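Local coordinates for ubiquitin-conjugating enzyme-like protein (Leishmania mexicana, PDB 6ZM3) that probably serves as a ubiquitin E2 variant, a catalytically inactive relative of ubiquitin-conjugating enzymes that supports an active partner in building ubiquitin chains, at residues 10-15 / 110-115; 51-56 / 119-124; 85-90 / 127-132. All blocks are in the same frame, centred on the assembly; numbering follows the deposited sequence.

Interaction 1: residues 10-15 / 110-115; sequences NFRLLE and RTTMEL
The guanidinium of Arg-12 meets the segment 110-115 with its edge: the carbonyl oxygen of Thr-111 lies in its plane, 2.7 Å from Arg-12 NH2. The other nitrogens of the group have partners just beyond the two segments, NE in a salt bridge with Glu-16 and NH1 hydrogen-bonded to the carbonyl of Arg-109. Held by these two bonds, the flat group has little freedom to turn; arginine suits the place because separate N-H groups can serve a carboxylate and a carbonyl. CB already points toward the loop before helix 113-125, and the chain, bent once at chi2 (56°), sets the guanidinium edge against Thr-111. The methyl CG2 of Thr-112 lies loosely against NH2 of Arg-12, at 4.2 Å.

A second, apolar contact lies beside it. Leu-13 CD2 touches the terminal methyl CE of Met-113 at 3.6 Å, the two side chains crossing at about a right angle. The bend of Met-113 at chi3 (-92°) swings that methyl toward the leucine, a use of the thioether's flexibility.

Thr-112 is the N-cap of helix 113-125. Its OG1 accepts the amide of Leu-115 at 3.2 Å, nearly straight at 163°, and so satisfies an N-H of the first helical turn. Glu-16 adds a further tie, since its other carboxylate oxygen accepts from Met-113 N; its charge would also suit this positive helix end.

The contact thus joins the N-terminal helix 9-22 of this E2-like fold to the start of helix 113-125. Trp-45 of strand 44-50 touches both Leu-13 and Met-113, while Tyr-72 and Pro-73 pack on Arg-12.

Interaction 2: residues 51-56 / 119-124; sequences GPPSTT and ELRKEM
Van der Waals packing on Pro-52 dominates this contact. Its ring fits against helix 113-125 between Arg-121 and Met-124, with CG 3.8 Å from Met-124 CB and CD 3.8 Å from Arg-121 CG. The compact, rigid proline suits a place beside the helix backbone, where its CG also comes within 3.7 Å of Arg-121 O. The unbranched Met-124 crosses the ring at about a right angle. Farther along, Thr-55 turns its methyl CG2 to Met-124 O at 3.7 Å; that carbonyl oxygen is buried without a polar partner.

The guanidinium of Arg-121 lies with one face over the CA-CB side of Pro-52, CB standing 4.0 Å above its centre. CG anti to the backbone N (chi1 -165°) and an extended chain carry the group there.

Between the two segments the polar link runs through a water, which accepts from Arg-121 NH2 at the guanidinium edge (2.8 Å) and donates to Gly-51 O (3.0 Å). Arg-121 NE bonds directly to the carbonyl of Val-50, just before the loop. Within the loop, Thr-55 OG1 donates to Pro-52 O.

The loop follows strand 44-50, and these contacts pack it on helix 113-125, whose Met-124 also reaches Ile-49 of that strand and Phe-81 of strand 78-81.

Interaction 3: residues 85-90 / 127-132; sequences VNLPCV and PQNRKL
Leu-132 and Asn-86 are brought together by their first torsions: in Leu-132 CG stands anti to the carbonyl carbon (chi1 -67°), and in Asn-86 CG is anti to the backbone N (chi1 178°). The two side chains cross at about a right angle, and Asn-86 ND2 lies 3.5 Å from Leu-132 CB. This amide nitrogen finds its hydrogen bond at the carbonyl of Val-133, one residue beyond the leucine, so the asparagine presses on the leucine while gripping the backbone that follows it. The branch CD1 of Leu-132 sits 3.5 Å from Asn-86 O and 3.7 Å from Pro-88 CD, giving the proline ring an apolar neighbour.

Pro-88 also meets Asn-129 tip to tip, its CG 3.4 Å from Asn-129 OD1. That oxygen receives a weak, strongly bent bond from Gln-128 NE2. The other end of the amide, ND2, donates to the carbonyl of Glu-123; asparagine suits the spot because it can do both. Leu-87 reaches Asn-129 more loosely, CD1 to CB at 4.2 Å.

Each segment is folded by a type I beta turn, Leu-87 to Val-90 and Asn-129 to Leu-132; in the first of these Pro-88 takes the second position, where its restricted phi (-55°) fits. The contact joins the loop after strand 78-81 to the tail leaving helix 113-125; Leu-87 packs on Glu-123 and Met-124 of that helix, and Cys-89 on Leu-120.

Overall arrangement
Interactions 1 and 2 use different parts of helix 113-125, their centres 23 Å apart on opposite sides of the chain's centre: one involves its start, the other its later turns. Interaction 3, centred 9 Å from interaction 2, touches it. Thr-56 OG1 probably bonds to Leu-132 O (2.7 Å), and the bond from Asn-129 ND2 to Glu-123 O (2.8 Å) is a second bridge between the two contacts. Interaction 3 stays clear of interaction 1, nearest atoms about 11 Å apart. Together they link the two ends of helix 113-125 and the segment after it to helix 9-22 and to the loops after strands 44-50 and 78-81, in a fold whose variants in this family lack the catalytic cysteine.

Interaction 1: residues 10-15 / 110-115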
loop_
_atom_site.group_PDB
_atom_site.type_symbol
_atom_site.label_atom_id
_atom_site.label_comp_id
_atom_site.label_asym_id
_atom_site.label_seq_id
_atom_site.Cartn_x
_atom_site.Cartn_y
_atom_site.Cartn_z
ATOM N N ASN B 10 23.899 -13.724 -11.145
ATOM C CA ASN B 10 22.909 -13.320 -12.126
ATOM C C ASN B 10 22.029 -14.530 -12.456
ATOM O O ASN B 10 20.838 -14.380 -12.636
ATOM C CB ASN B 10 23.537 -12.696 -13.374
ATOM C CG ASN B 10 24.256 -11.387 -13.128
ATOM O OD1 ASN B 10 24.091 -10.779 -12.076
ATOM N ND2 ASN B 10 25.042 -10.943 -14.095
ATOM N N PHE B 11 22.622 -15.725 -12.563
ATOM C CA PHE B 11 21.836 -16.907 -12.897
ATOM C C PHE B 11 21.033 -17.433 -11.715
ATOM O O PHE B 11 19.952 -17.961 -11.905
ATOM C CB PHE B 11 22.710 -18.013 -13.497
ATOM C CG PHE B 11 23.113 -17.715 -14.923
ATOM C CD1 PHE B 11 22.184 -17.798 -15.956
ATOM C CD2 PHE B 11 24.391 -17.265 -15.216
ATOM C CE1 PHE B 11 22.545 -17.503 -17.265
ATOM C CE2 PHE B 11 24.762 -16.996 -16.533
ATOM C CZ PHE B 11 23.842 -17.109 -17.557
ATOM N N ARG B 12 21.543 -17.277 -10.491
ATOM C CA ARG B 12 20.724 -17.524 -9.307
ATOM C C ARG B 12 19.471 -16.641 -9.308
ATOM O O ARG B 12 18.375 -17.123 -9.056
ATOM C CB ARG B 12 21.573 -17.381 -8.035
ATOM C CG ARG B 12 20.756 -17.393 -6.750
ATOM C CD ARG B 12 19.868 -18.615 -6.573
ATOM N NE ARG B 12 19.328 -18.365 -5.252
ATOM C CZ ARG B 12 19.862 -18.815 -4.121
ATOM N NH1 ARG B 12 20.909 -19.625 -4.166
ATOM N NH2 ARG B 12 19.307 -18.480 -2.965
ATOM N N LEU B 13 19.644 -15.350 -9.608
ATOM C CA LEU B 13 18.506 -14.438 -9.551
ATOM C C LEU B 13 17.539 -14.693 -10.711
ATOM O O LEU B 13 16.330 -14.623 -10.515
ATOM C CB LEU B 13 19.042 -13.015 -9.495
ATOM C CG LEU B 13 19.582 -12.614 -8.118
ATOM C CD1 LEU B 13 20.367 -11.324 -8.230
ATOM C CD2 LEU B 13 18.451 -12.451 -7.125
ATOM N N LEU B 14 18.070 -15.078 -11.888
ATOM C CA LEU B 14 17.183 -15.551 -12.957
ATOM C C LEU B 14 16.378 -16.771 -12.516
ATOM O O LEU B 14 15.232 -16.930 -12.920
ATOM C CB LEU B 14 18.005 -15.886 -14.204
ATOM C CG LEU B 14 18.436 -14.681 -15.033
ATOM C CD1 LEU B 14 19.660 -14.988 -15.889
ATOM C CD2 LEU B 14 17.293 -14.173 -15.914
ATOM N N GLU B 15 17.009 -17.696 -11.776
ATOM C CA GLU B 15 16.288 -18.860 -11.268
ATOM C C GLU B 15 15.129 -18.416 -10.377
ATOM O O GLU B 15 14.002 -18.899 -10.470
ATOM C CB GLU B 15 17.228 -19.802 -10.492
ATOM C CG GLU B 15 16.523 -21.061 -9.981
ATOM C CD GLU B 15 17.487 -22.131 -9.497
ATOM O OE1 GLU B 15 18.288 -21.833 -8.601
ATOM O OE2 GLU B 15 17.467 -23.245 -10.050
ATOM N N ARG B 110 21.585 -21.864 -0.212
ATOM C CA ARG B 110 20.445 -22.455 -0.900
ATOM C C ARG B 110 19.139 -21.714 -0.591
ATOM O O ARG B 110 18.110 -21.942 -1.239
ATOM C CB ARG B 110 20.374 -23.960 -0.612
ATOM C CG ARG B 110 21.388 -24.782 -1.398
ATOM C CD ARG B 110 21.394 -26.221 -0.897
ATOM N NE ARG B 110 21.918 -26.349 0.467
ATOM C CZ ARG B 110 21.887 -27.451 1.218
ATOM N NH1 ARG B 110 21.360 -28.577 0.765
ATOM N NH2 ARG B 110 22.385 -27.425 2.438
ATOM N N THR B 111 19.180 -20.866 0.448
ATOM C CA THR B 111 17.982 -20.241 0.971
ATOM C C THR B 111 17.587 -19.130 -0.016
ATOM O O THR B 111 18.408 -18.289 -0.379
ATOM C CB THR B 111 18.172 -19.927 2.476
ATOM O OG1 THR B 111 19.545 -20.073 2.842
ATOM C CG2 THR B 111 17.540 -20.949 3.389
ATOM N N THR B 112 16.335 -19.175 -0.475
ATOM C CA THR B 112 15.855 -18.207 -1.464
ATOM C C THR B 112 15.156 -17.041 -0.771
ATOM O O THR B 112 14.759 -17.166 0.394
ATOM C CB THR B 112 14.874 -18.872 -2.424
ATOM O OG1 THR B 112 13.763 -19.290 -1.645
ATOM C CG2 THR B 112 15.472 -20.094 -3.093
ATOM N N MET B 113 14.958 -15.931 -1.503
ATOM C CA MET B 113 14.221 -14.800 -0.940
ATOM C C MET B 113 12.827 -15.217 -0.483
ATOM O O MET B 113 12.368 -14.775 0.570
ATOM C CB MET B 113 14.127 -13.628 -1.918
ATOM C CG MET B 113 15.447 -12.970 -2.166
ATOM S SD MET B 113 15.282 -11.645 -3.368
ATOM C CE MET B 113 15.637 -12.529 -4.885
ATOM N N GLU B 114 12.146 -16.091 -1.244
ATOM C CA GLU B 114 10.845 -16.559 -0.816
ATOM C C GLU B 114 10.899 -17.324 0.521
ATOM O O GLU B 114 10.013 -17.172 1.380
ATOM C CB GLU B 114 10.185 -17.359 -1.944
ATOM C CG GLU B 114 8.817 -17.860 -1.547
ATOM C CD GLU B 114 8.062 -18.726 -2.541
ATOM O OE1 GLU B 114 8.570 -18.939 -3.665
ATOM O OE2 GLU B 114 6.950 -19.174 -2.177
ATOM N N LEU B 115 11.905 -18.193 0.680
ATOM C CA LEU B 115 12.061 -18.912 1.943
ATOM C C LEU B 115 12.378 -17.936 3.090
ATOM O O LEU B 115 11.857 -18.107 4.190
ATOM C CB LEU B 115 13.101 -20.034 1.778
ATOM C CG LEU B 115 13.282 -21.006 2.958
ATOM C CD1 LEU B 115 11.968 -21.625 3.429
ATOM C CD2 LEU B 115 14.272 -22.094 2.585
#

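Interaction 2: residues 51-56 / 119-124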
loop_
_atom_site.group_PDB
_atom_site.type_symbol
_atom_site.label_atom_id
_atom_site.label_comp_id
_atom_site.label_asym_id
_atom_site.label_seq_id
_atom_site.Cartn_x
_atom_site.Cartn_y
_atom_site.Cartn_z
ATOM N N GLY B 51 0.467 -11.345 7.575
ATOM C CA GLY B 51 0.679 -11.755 8.957
ATOM C C GLY B 51 -0.132 -13.010 9.269
ATOM O O GLY B 51 -1.274 -13.127 8.852
ATOM N N PRO B 52 0.454 -14.029 9.942
ATOM C CA PRO B 52 -0.265 -15.283 10.189
ATOM C C PRO B 52 -1.467 -15.187 11.116
ATOM O O PRO B 52 -1.483 -14.341 12.003
ATOM C CB PRO B 52 0.786 -16.188 10.844
ATOM C CG PRO B 52 1.838 -15.233 11.381
ATOM C CD PRO B 52 1.835 -14.033 10.452
ATOM N N PRO B 53 -2.469 -16.086 10.963
ATOM C CA PRO B 53 -3.662 -16.096 11.810
ATOM C C PRO B 53 -3.335 -16.315 13.285
ATOM O O PRO B 53 -2.299 -16.901 13.611
ATOM C CB PRO B 53 -4.434 -17.345 11.368
ATOM C CG PRO B 53 -3.882 -17.692 10.015
ATOM C CD PRO B 53 -2.449 -17.195 10.004
ATOM N N SER B 54 -4.237 -15.843 14.158
ATOM C CA SER B 54 -4.133 -16.036 15.601
ATOM C C SER B 54 -2.795 -15.527 16.155
ATOM O O SER B 54 -2.113 -16.188 16.940
ATOM C CB SER B 54 -4.420 -17.467 15.958
ATOM O OG SER B 54 -5.693 -17.818 15.441
ATOM N N THR B 55 -2.441 -14.315 15.728
ATOM C CA THR B 55 -1.258 -13.585 16.138
ATOM C C THR B 55 -1.682 -12.115 16.134
ATOM O O THR B 55 -2.761 -11.809 15.623
ATOM C CB THR B 55 -0.072 -13.848 15.196
ATOM O OG1 THR B 55 -0.292 -13.179 13.949
ATOM C CG2 THR B 55 0.232 -15.313 14.931
ATOM N N THR B 56 -0.854 -11.235 16.700
ATOM C CA THR B 56 -1.125 -9.801 16.673
ATOM C C THR B 56 -0.667 -9.202 15.342
ATOM O O THR B 56 -0.873 -8.021 15.083
ATOM C CB THR B 56 -0.330 -9.080 17.765
ATOM O OG1 THR B 56 0.986 -9.625 17.688
ATOM C CG2 THR B 56 -0.929 -9.284 19.141
ATOM N N GLU B 119 10.084 -17.704 6.401
ATOM C CA GLU B 119 10.780 -17.835 7.676
ATOM C C GLU B 119 10.576 -16.607 8.571
ATOM O O GLU B 119 10.486 -16.767 9.794
ATOM C CB GLU B 119 12.251 -18.206 7.494
ATOM C CG GLU B 119 12.459 -19.637 6.972
ATOM C CD GLU B 119 12.102 -20.739 7.954
ATOM O OE1 GLU B 119 12.528 -20.624 9.113
ATOM O OE2 GLU B 119 11.328 -21.661 7.594
ATOM N N LEU B 120 10.505 -15.398 7.987
ATOM C CA LEU B 120 10.054 -14.233 8.751
ATOM C C LEU B 120 8.596 -14.370 9.185
ATOM O O LEU B 120 8.218 -13.988 10.300
ATOM C CB LEU B 120 10.319 -12.963 7.940
ATOM C CG LEU B 120 11.791 -12.597 7.865
ATOM C CD1 LEU B 120 12.058 -11.534 6.804
ATOM C CD2 LEU B 120 12.262 -12.107 9.241
ATOM N N ARG B 121 7.753 -14.960 8.325
ATOM C CA ARG B 121 6.362 -15.174 8.671
ATOM C C ARG B 121 6.193 -16.196 9.796
ATOM O O ARG B 121 5.359 -16.010 10.674
ATOM C CB ARG B 121 5.538 -15.558 7.434
ATOM C CG ARG B 121 4.044 -15.444 7.674
ATOM C CD ARG B 121 3.295 -15.803 6.413
ATOM N NE ARG B 121 1.888 -16.062 6.602
ATOM C CZ ARG B 121 1.372 -17.256 6.918
ATOM N NH1 ARG B 121 2.151 -18.300 7.180
ATOM N NH2 ARG B 121 0.068 -17.389 7.016
ATOM N N LYS B 122 7.006 -17.252 9.798
ATOM C CA LYS B 122 6.967 -18.206 10.898
ATOM C C LYS B 122 7.406 -17.512 12.193
ATOM O O LYS B 122 6.806 -17.761 13.228
ATOM C CB LYS B 122 7.897 -19.390 10.618
ATOM C CG LYS B 122 7.540 -20.289 9.439
ATOM C CD LYS B 122 8.163 -21.671 9.561
ATOM N N GLU B 123 8.406 -16.612 12.124
ATOM C CA GLU B 123 8.901 -15.879 13.289
ATOM C C GLU B 123 7.756 -15.174 14.006
ATOM O O GLU B 123 7.820 -14.986 15.215
ATOM C CB GLU B 123 9.929 -14.797 12.939
ATOM C CG GLU B 123 11.341 -15.290 12.708
ATOM C CD GLU B 123 12.144 -15.678 13.942
ATOM O OE1 GLU B 123 11.593 -15.619 15.070
ATOM O OE2 GLU B 123 13.320 -16.047 13.778
ATOM N N MET B 124 6.732 -14.761 13.240
ATOM C CA MET B 124 5.589 -14.044 13.767
ATOM C C MET B 124 4.643 -15.001 14.489
ATOM O O MET B 124 3.869 -14.574 15.339
ATOM C CB MET B 124 4.836 -13.346 12.627
ATOM C CG MET B 124 5.647 -12.275 11.960
ATOM S SD MET B 124 4.835 -11.615 10.451
ATOM C CE MET B 124 6.156 -10.564 9.866
HETATM O O HOH W 1 -1.891 -15.336 6.963
#

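Interaction 3: residues 85-90 / 127-132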
loop_
_atom_site.group_PDB
_atom_site.type_symbol
_atom_site.label_atom_id
_atom_site.label_comp_id
_atom_site.label_asym_id
_atom_site.label_seq_id
_atom_site.Cartn_x
_atom_site.Cartn_y
_atom_site.Cartn_z
ATOM N N VAL B 85 6.947 -3.221 12.274
ATOM C CA VAL B 85 6.693 -4.441 13.030
ATOM C C VAL B 85 7.430 -4.348 14.360
ATOM O O VAL B 85 8.444 -3.642 14.463
ATOM C CB VAL B 85 7.134 -5.705 12.259
ATOM C CG1 VAL B 85 6.203 -5.994 11.085
ATOM C CG2 VAL B 85 8.585 -5.621 11.786
ATOM N N ASN B 86 6.886 -5.082 15.339
ATOM C CA ASN B 86 7.572 -5.427 16.582
ATOM C C ASN B 86 7.880 -6.926 16.554
ATOM O O ASN B 86 7.009 -7.775 16.806
ATOM C CB ASN B 86 6.728 -5.056 17.806
ATOM C CG ASN B 86 7.364 -5.439 19.132
ATOM O OD1 ASN B 86 8.590 -5.586 19.224
ATOM N ND2 ASN B 86 6.528 -5.598 20.159
ATOM N N LEU B 87 9.127 -7.214 16.184
ATOM C CA LEU B 87 9.642 -8.565 16.027
ATOM C C LEU B 87 11.112 -8.536 16.421
ATOM O O LEU B 87 11.851 -7.637 16.047
ATOM C CB LEU B 87 9.453 -8.982 14.556
ATOM C CG LEU B 87 9.585 -10.474 14.261
ATOM C CD1 LEU B 87 8.396 -11.240 14.844
ATOM C CD2 LEU B 87 9.719 -10.723 12.750
ATOM N N PRO B 88 11.596 -9.514 17.219
ATOM C CA PRO B 88 12.958 -9.468 17.761
ATOM C C PRO B 88 14.061 -9.322 16.725
ATOM O O PRO B 88 14.949 -8.502 16.912
ATOM C CB PRO B 88 13.097 -10.780 18.552
ATOM C CG PRO B 88 11.681 -11.152 18.883
ATOM C CD PRO B 88 10.837 -10.673 17.707
ATOM N N CYS B 89 13.961 -10.040 15.591
ATOM C CA CYS B 89 15.042 -10.010 14.624
ATOM C C CYS B 89 14.998 -8.754 13.757
ATOM O O CYS B 89 15.821 -8.595 12.861
ATOM C CB CYS B 89 15.045 -11.268 13.755
ATOM S SG CYS B 89 13.489 -11.499 12.848
ATOM N N VAL B 90 14.016 -7.879 13.998
ATOM C CA VAL B 90 13.913 -6.646 13.220
ATOM C C VAL B 90 14.363 -5.458 14.063
ATOM O O VAL B 90 13.789 -5.215 15.123
ATOM C CB VAL B 90 12.462 -6.440 12.753
ATOM C CG1 VAL B 90 12.365 -5.179 11.896
ATOM C CG2 VAL B 90 11.984 -7.644 11.949
ATOM N N PRO B 127 5.391 -19.154 19.488
ATOM C CA PRO B 127 4.620 -18.914 20.711
ATOM C C PRO B 127 5.100 -17.637 21.407
ATOM O O PRO B 127 4.303 -16.914 21.998
ATOM C CB PRO B 127 4.806 -20.213 21.527
ATOM C CG PRO B 127 5.232 -21.239 20.480
ATOM C CD PRO B 127 6.085 -20.456 19.498
ATOM N N GLN B 128 6.402 -17.347 21.318
ATOM C CA GLN B 128 6.965 -16.240 22.073
ATOM C C GLN B 128 6.613 -14.889 21.437
ATOM O O GLN B 128 6.527 -13.888 22.142
ATOM C CB GLN B 128 8.468 -16.415 22.273
ATOM C CG GLN B 128 9.308 -16.283 21.006
ATOM C CD GLN B 128 10.668 -15.705 21.333
ATOM O OE1 GLN B 128 11.213 -15.927 22.414
ATOM N NE2 GLN B 128 11.239 -14.944 20.413
ATOM N N ASN B 129 6.411 -14.860 20.114
ATOM C CA ASN B 129 6.364 -13.598 19.382
ATOM C C ASN B 129 4.930 -13.260 18.986
ATOM O O ASN B 129 4.627 -12.103 18.707
ATOM C CB ASN B 129 7.248 -13.602 18.129
ATOM C CG ASN B 129 8.724 -13.799 18.396
ATOM O OD1 ASN B 129 9.229 -13.401 19.441
ATOM N ND2 ASN B 129 9.436 -14.407 17.459
ATOM N N ARG B 130 4.046 -14.262 18.994
ATOM C CA ARG B 130 2.695 -14.141 18.472
ATOM C C ARG B 130 1.833 -13.174 19.300
ATOM O O ARG B 130 0.680 -12.920 18.952
ATOM C CB ARG B 130 2.101 -15.536 18.215
ATOM C CG ARG B 130 1.384 -16.186 19.388
ATOM C CD ARG B 130 0.399 -17.242 18.906
ATOM N NE ARG B 130 1.047 -18.532 18.735
ATOM C CZ ARG B 130 0.678 -19.684 19.309
ATOM N NH1 ARG B 130 -0.388 -19.747 20.091
ATOM N NH2 ARG B 130 1.374 -20.784 19.072
ATOM N N LYS B 131 2.393 -12.605 20.379
ATOM C CA LYS B 131 1.604 -11.723 21.215
ATOM C C LYS B 131 2.291 -10.376 21.353
ATOM O O LYS B 131 1.790 -9.550 22.101
ATOM C CB LYS B 131 1.366 -12.312 22.615
ATOM C CG LYS B 131 0.477 -13.544 22.636
ATOM C CD LYS B 131 0.490 -14.298 23.946
ATOM C CE LYS B 131 -0.235 -15.622 23.827
ATOM N NZ LYS B 131 0.604 -16.650 23.160
ATOM N N LEU B 132 3.424 -10.169 20.659
ATOM C CA LEU B 132 4.098 -8.885 20.722
ATOM C C LEU B 132 3.128 -7.809 20.243
ATOM O O LEU B 132 2.466 -7.976 19.224
ATOM C CB LEU B 132 5.380 -8.938 19.879
ATOM C CG LEU B 132 6.475 -9.874 20.401
ATOM C CD1 LEU B 132 7.616 -10.005 19.403
ATOM C CD2 LEU B 132 7.037 -9.403 21.735
#